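Local coordinates for protein serine repeat antigen 5 (Plasmodium falciparum, PDB 6X42) that belongs to the papain family of cysteine proteases but, as a pseudo-zymogen of the malaria parasite, probably lacks their ordinary protease activity, at residues P130-E133 against D134-N138; I179-E182 against V183-G187. All blocks are in the same frame, centred on the assembly; numbering follows the deposited sequence. Where two conformers were deposited one is given.

Contact 1. Residues P130-E133 against D134-N138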
ATOM      1  N   PRO A 130      23.630   2.408   4.526  1.00 21.78           N
ATOM      2  CA  PRO A 130      24.321   2.450   5.818  1.00 22.84           C
ATOM      3  C   PRO A 130      24.642   1.062   6.341  1.00 25.03           C
ATOM      4  O   PRO A 130      23.966   0.076   6.032  1.00 25.87           O
ATOM      5  CB  PRO A 130      23.300   3.141   6.734  1.00 22.75           C
ATOM      6  CG  PRO A 130      21.997   2.683   6.185  1.00 20.62           C
ATOM      7  CD  PRO A 130      22.195   2.691   4.676  1.00 20.58           C
ATOM      8  N   LYS A 131      25.696   1.007   7.153  1.00 28.20           N
ATOM      9  CA  LYS A 131      26.006  -0.200   7.900  1.00 30.61           C
ATOM     10  C   LYS A 131      24.907  -0.469   8.914  1.00 29.21           C
ATOM     11  O   LYS A 131      24.415   0.450   9.577  1.00 29.89           O
ATOM     12  CB  LYS A 131      27.319  -0.026   8.668  1.00 36.44           C
ATOM     13  CG  LYS A 131      27.395  -0.891   9.955  1.00 41.28           C
ATOM     14  CD  LYS A 131      28.782  -1.027  10.550  1.00 45.85           C
ATOM     15  CE  LYS A 131      28.740  -1.873  11.825  1.00 49.06           C
ATOM     16  NZ  LYS A 131      30.037  -1.874  12.528  1.00 51.67           N
ATOM     17  N   VAL A 132      24.526  -1.733   9.053  1.00 28.16           N
ATOM     18  CA  VAL A 132      23.557  -2.104  10.076  1.00 28.47           C
ATOM     19  C   VAL A 132      24.279  -2.123  11.415  1.00 29.18           C
ATOM     20  O   VAL A 132      25.258  -2.848  11.590  1.00 30.66           O
ATOM     21  CB  VAL A 132      22.906  -3.455   9.761  1.00 29.43           C
ATOM     22  CG1 VAL A 132      22.093  -3.951  10.955  1.00 30.40           C
ATOM     23  CG2 VAL A 132      22.029  -3.318   8.522  1.00 29.28           C
ATOM     24  N   GLU A 133      23.820  -1.294  12.346  1.00 28.42           N
ATOM     25  CA  GLU A 133      24.454  -1.196  13.651  1.00 28.41           C
ATOM     26  C   GLU A 133      23.924  -2.279  14.597  1.00 29.04           C
ATOM     27  O   GLU A 133      22.829  -2.829  14.419  1.00 27.90           O
ATOM     28  CB  GLU A 133      24.236   0.199  14.253  1.00 29.27           C
ATOM     29  CG  GLU A 133      24.651   1.370  13.352  1.00 29.93           C
ATOM     30  CD  GLU A 133      26.159   1.597  13.277  1.00 32.50           C
ATOM     31  OE1 GLU A 133      26.915   1.030  14.096  1.00 34.05           O
ATOM     32  OE2 GLU A 133      26.588   2.359  12.386  1.00 33.80           O
ATOM     33  N   ASP A 134      24.723  -2.576  15.625  1.00 33.42           N
ATOM     34  CA  ASP A 134      24.430  -3.722  16.479  1.00 36.49           C
ATOM     35  C   ASP A 134      23.082  -3.587  17.178  1.00 35.33           C
ATOM     36  O   ASP A 134      22.416  -4.596  17.426  1.00 37.06           O
ATOM     37  CB  ASP A 134      25.549  -3.897  17.511  1.00 42.02           C
ATOM     38  CG  ASP A 134      26.832  -4.442  16.902  1.00 46.11           C
ATOM     39  OD1 ASP A 134      27.866  -4.447  17.601  1.00 48.16           O
ATOM     40  OD2 ASP A 134      26.810  -4.866  15.725  1.00 48.22           O
ATOM     41  N   HIS A 135      22.652  -2.362  17.495  1.00 32.50           N
ATOM     42  CA  HIS A 135      21.420  -2.148  18.248  1.00 32.04           C
ATOM     43  C   HIS A 135      20.187  -2.027  17.365  1.00 29.50           C
ATOM     44  O   HIS A 135      19.078  -1.876  17.888  1.00 30.60           O
ATOM     45  CB  HIS A 135      21.541  -0.904  19.140  1.00 34.49           C
ATOM     46  CG  HIS A 135      21.431   0.393  18.395  1.00 37.83           C
ATOM     47  ND1 HIS A 135      22.508   0.984  17.768  1.00 38.96           N
ATOM     48  CD2 HIS A 135      20.378   1.223  18.195  1.00 39.27           C
ATOM     49  CE1 HIS A 135      22.120   2.116  17.206  1.00 39.42           C
ATOM     50  NE2 HIS A 135      20.832   2.284  17.449  1.00 39.89           N
ATOM     51  N   TRP A 136      20.342  -2.099  16.049  1.00 27.44           N
ATOM     52  CA  TRP A 136      19.200  -1.915  15.165  1.00 27.02           C
ATOM     53  C   TRP A 136      18.233  -3.098  15.261  1.00 28.74           C
ATOM     54  O   TRP A 136      18.647  -4.245  15.439  1.00 29.69           O
ATOM     55  CB  TRP A 136      19.701  -1.753  13.727  1.00 24.52           C
ATOM     56  CG  TRP A 136      20.246  -0.376  13.381  1.00 23.40           C
ATOM     57  CD1 TRP A 136      20.594   0.624  14.240  1.00 25.02           C
ATOM     58  CD2 TRP A 136      20.481   0.131  12.062  1.00 22.63           C
ATOM     59  NE1 TRP A 136      21.033   1.724  13.537  1.00 24.27           N
ATOM     60  CE2 TRP A 136      20.983   1.444  12.195  1.00 22.71           C
ATOM     61  CE3 TRP A 136      20.310  -0.395  10.779  1.00 23.28           C
ATOM     62  CZ2 TRP A 136      21.298   2.242  11.091  1.00 22.69           C
ATOM     63  CZ3 TRP A 136      20.640   0.391   9.687  1.00 23.30           C
ATOM     64  CH2 TRP A 136      21.123   1.696   9.850  1.00 22.45           C
ATOM     65  N   MET A 137      16.932  -2.805  15.151  1.00 28.69           N
ATOM     66  CA  MET A 137      15.900  -3.836  15.064  1.00 30.40           C
ATOM     67  C   MET A 137      15.799  -4.387  13.646  1.00 29.06           C
ATOM     68  O   MET A 137      15.893  -3.638  12.676  1.00 30.59           O
ATOM     69  CB  MET A 137      14.514  -3.245  15.334  1.00 37.35           C
ATOM     70  CG  MET A 137      14.322  -2.435  16.579  1.00 44.80           C
ATOM     71  SD  MET A 137      12.596  -1.858  16.662  1.00 50.76           S
ATOM     72  CE  MET A 137      11.659  -3.396  16.578  1.00 52.06           C
ATOM     73  N   ASN A 138      15.538  -5.683  13.527  1.00 27.88           N
ATOM     74  CA  ASN A 138      15.209  -6.298  12.238  1.00 27.71           C
ATOM     75  C   ASN A 138      13.719  -6.627  12.232  1.00 26.31           C
ATOM     76  O   ASN A 138      13.288  -7.609  12.844  1.00 27.99           O
ATOM     77  CB  ASN A 138      16.026  -7.562  11.980  1.00 29.56           C
ATOM     78  CG  ASN A 138      15.873  -8.072  10.556  1.00 31.64           C
ATOM     79  OD1 ASN A 138      15.112  -7.513   9.755  1.00 31.03           O
ATOM     80  ND2 ASN A 138      16.596  -9.140  10.232  1.00 34.77           N
TER
HETATM   81  O   HOH W   1      27.206  -1.222  15.624  1.00 38.44           O
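The carbonyl oxygen of Glu133 takes the amide of Trp136, with Trp136 N 3.1 Å from Glu133 O and a nearly straight N-H...O angle of 165°. This bond closes a type I beta turn from Glu133 to Trp136. A water bridges the start of the same turn: it donates to Glu133 OE1 at 2.7 Å and accepts from Asp134 N, so the Glu133 carboxylate is tied through it to the turn's own backbone. The bend at the second torsion of the glutamate (chi2 -76°) helps to bring the carboxylate to this water.

The same turn lays the indole of Trp136 along the preceding residues. Glu133 CB sits over the face of the five-membered ring in a CH-pi contact, 3.8 Å from its centroid. The His135 ring also reaches this methylene, ND1 lying 4.0 Å from Glu133 CB. Farther along the indole, Val132 CA makes a second, off-centre CH-pi approach to the six-membered ring, while Val132 CG1 reaches Trp136 CE3. Lys131 O lies over a face near the rim, 3.5 Å from Trp136 CH2. Pro130 arrives differently, its CG meeting Trp136 CH2 at the ring's edge, 3.9 Å away and near the plane. The indole thus meets four successive residues, two of them over a face, one off-centre and one at the edge.

Outside the segments, Pro130 and Val132 pack on Tyr80 of helix 78-83, and the side-chain oxygen of Asn117 accepts the amide of Met137. The whole is a type I beta turn with the side chain of its last residue, Trp136, packed on the residues before it, in a surface loop of the papain-like fold.

Contact 2. Residues I179-E182 against V183-G187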
ATOM      1  N   ILE A 179     -10.191  -7.571  -3.181  1.00 15.25           N
ATOM      2  CA  ILE A 179      -9.567  -6.519  -2.392  1.00 15.16           C
ATOM      3  C   ILE A 179     -10.128  -6.507  -0.972  1.00 14.64           C
ATOM      4  O   ILE A 179      -9.374  -6.421   0.006  1.00 15.85           O
ATOM      5  CB  ILE A 179      -9.721  -5.159  -3.094  1.00 15.21           C
ATOM      6  CG1 ILE A 179      -8.943  -5.163  -4.419  1.00 15.41           C
ATOM      7  CG2 ILE A 179      -9.295  -4.032  -2.165  1.00 15.44           C
ATOM      8  CD1 ILE A 179      -9.321  -4.058  -5.344  1.00 16.56           C
ATOM      9  N   LYS A 180     -11.459  -6.605  -0.828  1.00 15.48           N
ATOM     10  CA  LYS A 180     -12.036  -6.588   0.510  1.00 15.55           C
ATOM     11  C   LYS A 180     -11.473  -7.721   1.365  1.00 15.93           C
ATOM     12  O   LYS A 180     -11.117  -7.520   2.534  1.00 16.50           O
ATOM     13  CB  LYS A 180     -13.561  -6.691   0.452  1.00 16.90           C
ATOM     14  CG  LYS A 180     -14.282  -5.454  -0.054  1.00 16.98           C
ATOM     15  CD  LYS A 180     -15.786  -5.647   0.042  1.00 19.02           C
ATOM     16  CE  LYS A 180     -16.559  -4.361  -0.188  1.00 20.71           C
ATOM     17  NZ  LYS A 180     -18.029  -4.570   0.066  1.00 23.77           N
ATOM     18  N   THR A 181     -11.394  -8.931   0.797  1.00 16.18           N
ATOM     19  CA  THR A 181     -10.855 -10.069   1.536  1.00 17.66           C
ATOM     20  C   THR A 181      -9.425  -9.821   2.011  1.00 16.18           C
ATOM     21  O   THR A 181      -9.078 -10.130   3.159  1.00 16.72           O
ATOM     22  CB  THR A 181     -10.911 -11.319   0.663  1.00 21.21           C
ATOM     23  OG1 THR A 181     -12.281 -11.593   0.336  1.00 24.38           O
ATOM     24  CG2 THR A 181     -10.342 -12.521   1.409  1.00 23.37           C
ATOM     25  N   GLU A 182      -8.584  -9.249   1.144  1.00 15.99           N
ATOM     26  CA  GLU A 182      -7.192  -8.992   1.509  1.00 15.75           C
ATOM     27  C   GLU A 182      -7.075  -7.872   2.535  1.00 15.65           C
ATOM     28  O   GLU A 182      -6.236  -7.938   3.439  1.00 16.73           O
ATOM     29  CB  GLU A 182      -6.368  -8.705   0.263  1.00 16.29           C
ATOM     30  CG  GLU A 182      -6.347  -9.852  -0.733  1.00 19.14           C
ATOM     31  CD  GLU A 182      -5.693 -11.101  -0.200  1.00 22.91           C
ATOM     32  OE1 GLU A 182      -4.876 -11.006   0.740  1.00 23.59           O
ATOM     33  OE2 GLU A 182      -5.995 -12.183  -0.735  1.00 27.82           O
ATOM     34  N   VAL A 183      -7.900  -6.830   2.415  1.00 14.48           N
ATOM     35  CA  VAL A 183      -7.906  -5.778   3.431  1.00 15.11           C
ATOM     36  C   VAL A 183      -8.295  -6.361   4.785  1.00 15.25           C
ATOM     37  O   VAL A 183      -7.666  -6.066   5.808  1.00 16.14           O
ATOM     38  CB  VAL A 183      -8.822  -4.619   2.998  1.00 14.99           C
ATOM     39  CG1 VAL A 183      -9.022  -3.613   4.136  1.00 16.30           C
ATOM     40  CG2 VAL A 183      -8.260  -3.918   1.768  1.00 15.79           C
ATOM     41  N   MET A 184      -9.310  -7.223   4.807  1.00 16.56           N
ATOM     42  CA  MET A 184      -9.713  -7.855   6.060  0.66 18.58           C
ATOM     43  C   MET A 184      -8.595  -8.713   6.640  1.00 17.70           C
ATOM     44  O   MET A 184      -8.321  -8.662   7.841  1.00 20.33           O
ATOM     45  CB  MET A 184     -10.951  -8.718   5.824  0.66 20.90           C
ATOM     46  CG  MET A 184     -12.185  -7.882   5.569  0.66 23.19           C
ATOM     47  SD  MET A 184     -13.685  -8.830   5.330  0.66 27.20           S
ATOM     48  CE  MET A 184     -13.683  -9.838   6.816  0.66 27.10           C
ATOM     49  N   ASN A 185      -7.933  -9.510   5.798  1.00 17.75           N
ATOM     50  CA  ASN A 185      -6.993 -10.505   6.297  1.00 19.24           C
ATOM     51  C   ASN A 185      -5.587  -9.962   6.518  1.00 18.47           C
ATOM     52  O   ASN A 185      -4.926 -10.364   7.489  1.00 21.24           O
ATOM     53  CB  ASN A 185      -6.930 -11.683   5.326  1.00 22.43           C
ATOM     54  CG  ASN A 185      -8.194 -12.527   5.333  1.00 27.05           C
ATOM     55  OD1 ASN A 185      -9.047 -12.420   6.221  1.00 30.93           O
ATOM     56  ND2 ASN A 185      -8.336 -13.345   4.311  1.00 29.23           N
ATOM     57  N   LYS A 186      -5.107  -9.082   5.634  1.00 17.33           N
ATOM     58  CA  LYS A 186      -3.753  -8.552   5.727  1.00 17.59           C
ATOM     59  C   LYS A 186      -3.682  -7.118   6.228  1.00 16.67           C
ATOM     60  O   LYS A 186      -2.576  -6.629   6.501  1.00 17.49           O
ATOM     61  CB  LYS A 186      -3.067  -8.637   4.361  1.00 17.05           C
ATOM     62  CG  LYS A 186      -2.729 -10.067   3.919  1.00 18.94           C
ATOM     63  CD  LYS A 186      -2.293 -10.139   2.450  1.00 19.98           C
ATOM     64  CE  LYS A 186      -1.776 -11.498   2.106  1.00 21.73           C
ATOM     65  NZ  LYS A 186      -2.879 -12.435   1.840  1.00 23.61           N
ATOM     66  N   GLY A 187      -4.820  -6.426   6.339  1.00 15.63           N
ATOM     67  CA  GLY A 187      -4.873  -5.060   6.809  1.00 16.42           C
ATOM     68  C   GLY A 187      -4.817  -4.020   5.716  1.00 14.42           C
ATOM     69  O   GLY A 187      -5.111  -2.840   5.983  1.00 15.76           O
TER
HETATM   70  O   HOH W   2      -4.058 -14.086  -0.711  1.00 53.52           O
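Glu182 and Lys186, one helical turn apart, lie side by side and end in a salt bridge, with Lys186 NZ 2.7 Å from Glu182 OE1. Both chains leave the backbone with CG beside their own N, but then differ in shape. Glu182 bends at once (chi2 -64°), curling its carboxylate back toward the lysine; Lys186 runs extended until its last torsion swings NZ inward (chi4 81°). OE1 accepts the ammonium on its syn lone pair, and Lys186 CD passes 3.2 Å from Glu182 OE1. A water donates to Glu182 OE2 at 2.7 Å and accepts a weak bond from Lys186 NZ, closing a small ring around the pair.

Thr181 and Asn185 repeat the i to i+4 spacing without a hydrogen bond between their side chains: the methyl CG2 of Thr181 faces Asn185 ND2 at 3.6 Å. Thr181 OG1 instead bonds Lys177 O. In the buried pair, Ile179 CG2 touches Val183 CG2 at 4.1 Å.

Backbone bonds from Val183 N to Ile179 O through Lys186 N to Glu182 O sustain the helix until Gly187 leaves it with positive phi. Arg31 donates through NH1 to Val183 O and through NH2 to Met184 O, and Lys186 O bonds Thr64 OG1. Helix 172-186 rests on the sheet, with Ile179 and Val183 against strand 219-230, and Glu182 and Lys186 against Ile276 of strand 273-280.

Contact 1 comes first along the chain, in the loop between helix 99-109 and strand 144-145; contact 2 follows on helix 172-186. Their centres are about 32 Å apart and their nearest atoms about 17 Å, so neither touches the other. Both belong to the papain-like fold, but they share no element of secondary structure. Contact 1 lies at the surface, about 25 Å from the centre of the chain, beside helix 78-83. Contact 2 is nearer, about 12 Å, and packs on strands 219-230 and 273-280 of the mixed sheet. Local contacts between near neighbours in sequence thus occur at two depths, in a surface turn and in a partly buried helix end on the sheet.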